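Local coordinates for protein SG7.AF (Anopheles freeborni, PDB 6XL7) that inhibits the alternative pathway of host complement as a mosquito salivary protein, acting on the activated C3 convertase C3bBb, at residues E19-V24 against T72-F77. Residues are numbered along the deposited sequence; the frame is centred on the assembly and turned at random. Where two conformers were deposited one is given.
Sequences ETRKSV and TFYAGF. With SO4 (sulfate ion), chain D; SO4 (sulfate ion), chain C.
Arg-21, whose guanidinium lies flat on the Tyr-74 ring, donates from NH2 to sulfate O2 at 2.7 Å, and its NE bonds to O4 of the same sulfate at 2.8 Å. Both bonds are nearly straight, a side-on, bidentate pair that limits the rotation of the group. NH1 forms a salt bridge with Glu-71, one residue before 72-77. The guanidinium also stacks on the tyrosine: the two planes are 9° apart and CZ sits 3.7 Å from the ring centroid of Tyr-74, a cation-pi contact. The arginine chain, extended from CG to NE, lies along the ring, with CD over the same face as a CH-pi donor, 3.7 Å from that centroid. Tyr-25 meets the tyrosine edge-to-face.

At the end of the tyrosine, a water in the plane of its ring joins Tyr-74 OH, 2.8 Å away, to the backbone: Lys-22 N donates to it at 3.2 Å. One helical turn on, Phe-77 takes the apolar share of the contact: its ring edge receives Lys-22 CB, 3.9 Å from Phe-77 CZ. The lysine chain then bends at chi2 (-76°) and leads its amino end away from the phenylalanine. Val-24 CG1 touches Phe-77 CZ obliquely, and Leu-92 of helix 89-113 packs against both residues.

Lys-22 is the N-cap of helix 23-46. In the first turn, Ser-23 N bonds to O2 of another sulfate, as does OG in the conformer described, one of two; the helix dipole would favour an anion there. Both sulfates probably come from the crystallisation liquor. The contact ties the loop entering helix 23-46 to the C-terminal end of helix 56-77, a surface contact joining two helices of the helical Aegyptin C-terminal domain.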
ATOM      1  N   GLU A  19       6.518   6.908  12.226  1.00 26.40           N
ATOM      2  CA  GLU A  19       7.925   7.275  12.122  1.00 23.50           C
ATOM      3  C   GLU A  19       8.729   6.961  13.376  1.00 26.33           C
ATOM      4  O   GLU A  19       9.957   7.091  13.347  1.00 30.02           O
ATOM      5  CB  GLU A  19       8.060   8.761  11.782  1.00 27.53           C
ATOM      6  CG  GLU A  19       7.654   9.106  10.356  1.00 31.71           C
ATOM      7  CD  GLU A  19       8.565   8.474   9.320  1.00 33.98           C
ATOM      8  OE1 GLU A  19       8.048   7.969   8.305  1.00 35.71           O
ATOM      9  OE2 GLU A  19       9.799   8.481   9.521  1.00 39.38           O
ATOM     10  N   THR A  20       8.086   6.554  14.471  1.00 25.13           N
ATOM     11  CA  THR A  20       8.839   6.109  15.635  1.00 23.88           C
ATOM     12  C   THR A  20       9.368   4.684  15.487  1.00 23.62           C
ATOM     13  O   THR A  20      10.189   4.255  16.309  1.00 23.96           O
ATOM     14  CB  THR A  20       8.009   6.237  16.919  1.00 26.23           C
ATOM     15  OG1 THR A  20       6.950   5.271  16.913  1.00 29.50           O
ATOM     16  CG2 THR A  20       7.418   7.641  17.048  1.00 26.44           C
ATOM     17  N   ARG A  21       8.930   3.951  14.464  1.00 20.68           N
ATOM     18  CA  ARG A  21       9.384   2.586  14.250  1.00 19.08           C
ATOM     19  C   ARG A  21      10.779   2.575  13.621  1.00 19.42           C
ATOM     20  O   ARG A  21      11.258   3.585  13.099  1.00 22.59           O
ATOM     21  CB  ARG A  21       8.364   1.829  13.402  1.00 17.18           C
ATOM     22  CG  ARG A  21       7.033   1.640  14.126  1.00 16.58           C
ATOM     23  CD  ARG A  21       5.913   1.132  13.224  1.00 16.22           C
ATOM     24  NE  ARG A  21       4.787   0.697  14.045  1.00 16.80           N
ATOM     25  CZ  ARG A  21       3.646   0.211  13.565  1.00 13.79           C
ATOM     26  NH1 ARG A  21       3.466   0.106  12.252  1.00 16.07           N
ATOM     27  NH2 ARG A  21       2.698  -0.183  14.410  1.00 16.59           N
ATOM     28  N   LYS A  22      11.439   1.416  13.701  1.00 19.41           N
ATOM     29  CA  LYS A  22      12.834   1.317  13.277  1.00 19.10           C
ATOM     30  C   LYS A  22      12.966   1.646  11.795  1.00 17.86           C
ATOM     31  O   LYS A  22      12.140   1.236  10.977  1.00 16.85           O
ATOM     32  CB  LYS A  22      13.368  -0.092  13.535  1.00 20.61           C
ATOM     33  CG  LYS A  22      13.562  -0.455  15.003  1.00 27.56           C
ATOM     34  CD  LYS A  22      14.804   0.204  15.583  1.00 34.31           C
ATOM     35  CE  LYS A  22      15.169  -0.396  16.936  1.00 40.50           C
ATOM     36  NZ  LYS A  22      16.456   0.144  17.461  1.00 48.18           N
ATOM     37  N   SER A  23      14.031   2.376  11.456  1.00 19.53           N
ATOM     38  CA  SER A  23      14.212   2.824  10.075  0.66 22.94           C
ATOM     39  C   SER A  23      14.337   1.654   9.107  1.00 19.64           C
ATOM     40  O   SER A  23      13.873   1.747   7.963  1.00 18.46           O
ATOM     41  CB  SER A  23      15.435   3.739   9.974  0.66 23.38           C
ATOM     42  OG  SER A  23      15.264   4.896  10.769  0.66 30.07           O
ATOM     43  N   VAL A  24      14.965   0.555   9.521  1.00 18.70           N
ATOM     44  CA  VAL A  24      15.098  -0.569   8.598  1.00 16.11           C
ATOM     45  C   VAL A  24      13.726  -1.119   8.219  1.00 15.63           C
ATOM     46  O   VAL A  24      13.486  -1.485   7.061  1.00 16.77           O
ATOM     47  CB  VAL A  24      16.054  -1.648   9.151  1.00 18.48           C
ATOM     48  CG1 VAL A  24      15.482  -2.342  10.388  1.00 17.08           C
ATOM     49  CG2 VAL A  24      16.396  -2.654   8.063  1.00 21.20           C
ATOM     50  N   THR A  72       0.430  -6.067   9.863  1.00  9.46           N
ATOM     51  CA  THR A  72       0.803  -7.476   9.941  1.00  9.67           C
ATOM     52  C   THR A  72       2.295  -7.651   9.684  1.00  8.85           C
ATOM     53  O   THR A  72       2.968  -8.407  10.399  1.00  9.33           O
ATOM     54  CB  THR A  72      -0.045  -8.277   8.947  1.00  9.16           C
ATOM     55  OG1 THR A  72      -1.430  -8.145   9.281  1.00  9.79           O
ATOM     56  CG2 THR A  72       0.314  -9.750   8.987  1.00 10.47           C
ATOM     57  N   PHE A  73       2.829  -6.950   8.680  1.00  8.82           N
ATOM     58  CA  PHE A  73       4.265  -6.936   8.426  1.00  9.21           C
ATOM     59  C   PHE A  73       5.026  -6.445   9.649  1.00  9.26           C
ATOM     60  O   PHE A  73       6.013  -7.066  10.071  1.00  9.77           O
ATOM     61  CB  PHE A  73       4.512  -6.031   7.222  1.00  9.39           C
ATOM     62  CG  PHE A  73       5.948  -5.921   6.800  1.00  9.72           C
ATOM     63  CD1 PHE A  73       6.808  -7.013   6.815  1.00 11.23           C
ATOM     64  CD2 PHE A  73       6.432  -4.705   6.326  1.00 10.09           C
ATOM     65  CE1 PHE A  73       8.132  -6.883   6.390  1.00 11.99           C
ATOM     66  CE2 PHE A  73       7.736  -4.581   5.898  1.00 11.32           C
ATOM     67  CZ  PHE A  73       8.587  -5.668   5.930  1.00 11.05           C
ATOM     68  N   TYR A  74       4.570  -5.340  10.252  1.00  9.92           N
ATOM     69  CA  TYR A  74       5.250  -4.821  11.435  1.00 10.69           C
ATOM     70  C   TYR A  74       5.233  -5.833  12.572  1.00 11.16           C
ATOM     71  O   TYR A  74       6.231  -5.989  13.284  1.00 10.12           O
ATOM     72  CB  TYR A  74       4.655  -3.483  11.886  1.00 11.37           C
ATOM     73  CG  TYR A  74       5.389  -2.935  13.093  1.00 13.50           C
ATOM     74  CD1 TYR A  74       6.693  -2.473  12.968  1.00 13.19           C
ATOM     75  CD2 TYR A  74       4.808  -2.928  14.359  1.00 14.05           C
ATOM     76  CE1 TYR A  74       7.400  -1.999  14.060  1.00 15.16           C
ATOM     77  CE2 TYR A  74       5.512  -2.443  15.473  1.00 15.12           C
ATOM     78  CZ  TYR A  74       6.811  -1.988  15.307  1.00 15.01           C
ATOM     79  OH  TYR A  74       7.527  -1.509  16.393  1.00 18.38           O
ATOM     80  N   ALA A  75       4.108  -6.527  12.763  1.00 10.52           N
ATOM     81  CA  ALA A  75       4.045  -7.550  13.797  1.00 10.78           C
ATOM     82  C   ALA A  75       5.101  -8.624  13.563  1.00  8.84           C
ATOM     83  O   ALA A  75       5.779  -9.061  14.504  1.00 10.45           O
ATOM     84  CB  ALA A  75       2.637  -8.157  13.829  1.00 11.58           C
ATOM     85  N   GLY A  76       5.270  -9.055  12.306  1.00  9.09           N
ATOM     86  CA  GLY A  76       6.266 -10.076  12.006  1.00  9.33           C
ATOM     87  C   GLY A  76       7.696  -9.604  12.184  1.00  9.11           C
ATOM     88  O   GLY A  76       8.585 -10.416  12.458  1.00 10.85           O
ATOM     89  N   PHE A  77       7.937  -8.298  12.037  1.00  9.37           N
ATOM     90  CA  PHE A  77       9.258  -7.725  12.282  1.00  9.93           C
ATOM     91  C   PHE A  77       9.560  -7.631  13.768  1.00 11.88           C
ATOM     92  O   PHE A  77      10.725  -7.769  14.177  1.00 12.20           O
ATOM     93  CB  PHE A  77       9.290  -6.336  11.635  1.00 10.57           C
ATOM     94  CG  PHE A  77      10.445  -5.461  12.073  1.00 11.68           C
ATOM     95  CD1 PHE A  77      11.757  -5.781  11.737  1.00 12.58           C
ATOM     96  CD2 PHE A  77      10.216  -4.300  12.797  1.00 11.86           C
ATOM     97  CE1 PHE A  77      12.818  -4.963  12.122  1.00 12.72           C
ATOM     98  CE2 PHE A  77      11.275  -3.481  13.183  1.00 12.53           C
ATOM     99  CZ  PHE A  77      12.571  -3.816  12.852  1.00 13.33           C
TER
HETATM  100  S   SO4 D 203       4.112   0.527  17.774  1.00 34.86           S
HETATM  101  O1  SO4 D 203       3.765   1.644  18.651  1.00 39.75           O
HETATM  102  O2  SO4 D 203       2.915   0.091  17.056  1.00 31.47           O
HETATM  103  O3  SO4 D 203       4.619  -0.576  18.585  1.00 30.85           O
HETATM  104  O4  SO4 D 203       5.143   0.958  16.831  1.00 24.30           O
HETATM  105  S   SO4 C 202      16.596   3.556  13.991  1.00 59.27           S
HETATM  106  O1  SO4 C 202      16.679   2.114  13.775  1.00 48.48           O
HETATM  107  O2  SO4 C 202      15.278   4.039  13.585  1.00 37.51           O
HETATM  108  O3  SO4 C 202      17.630   4.220  13.197  1.00 48.46           O
HETATM  109  O4  SO4 C 202      16.796   3.846  15.409  1.00 53.20           O
HETATM  110  O   HOH W   1      10.146  -0.518  15.900  1.00 14.22           O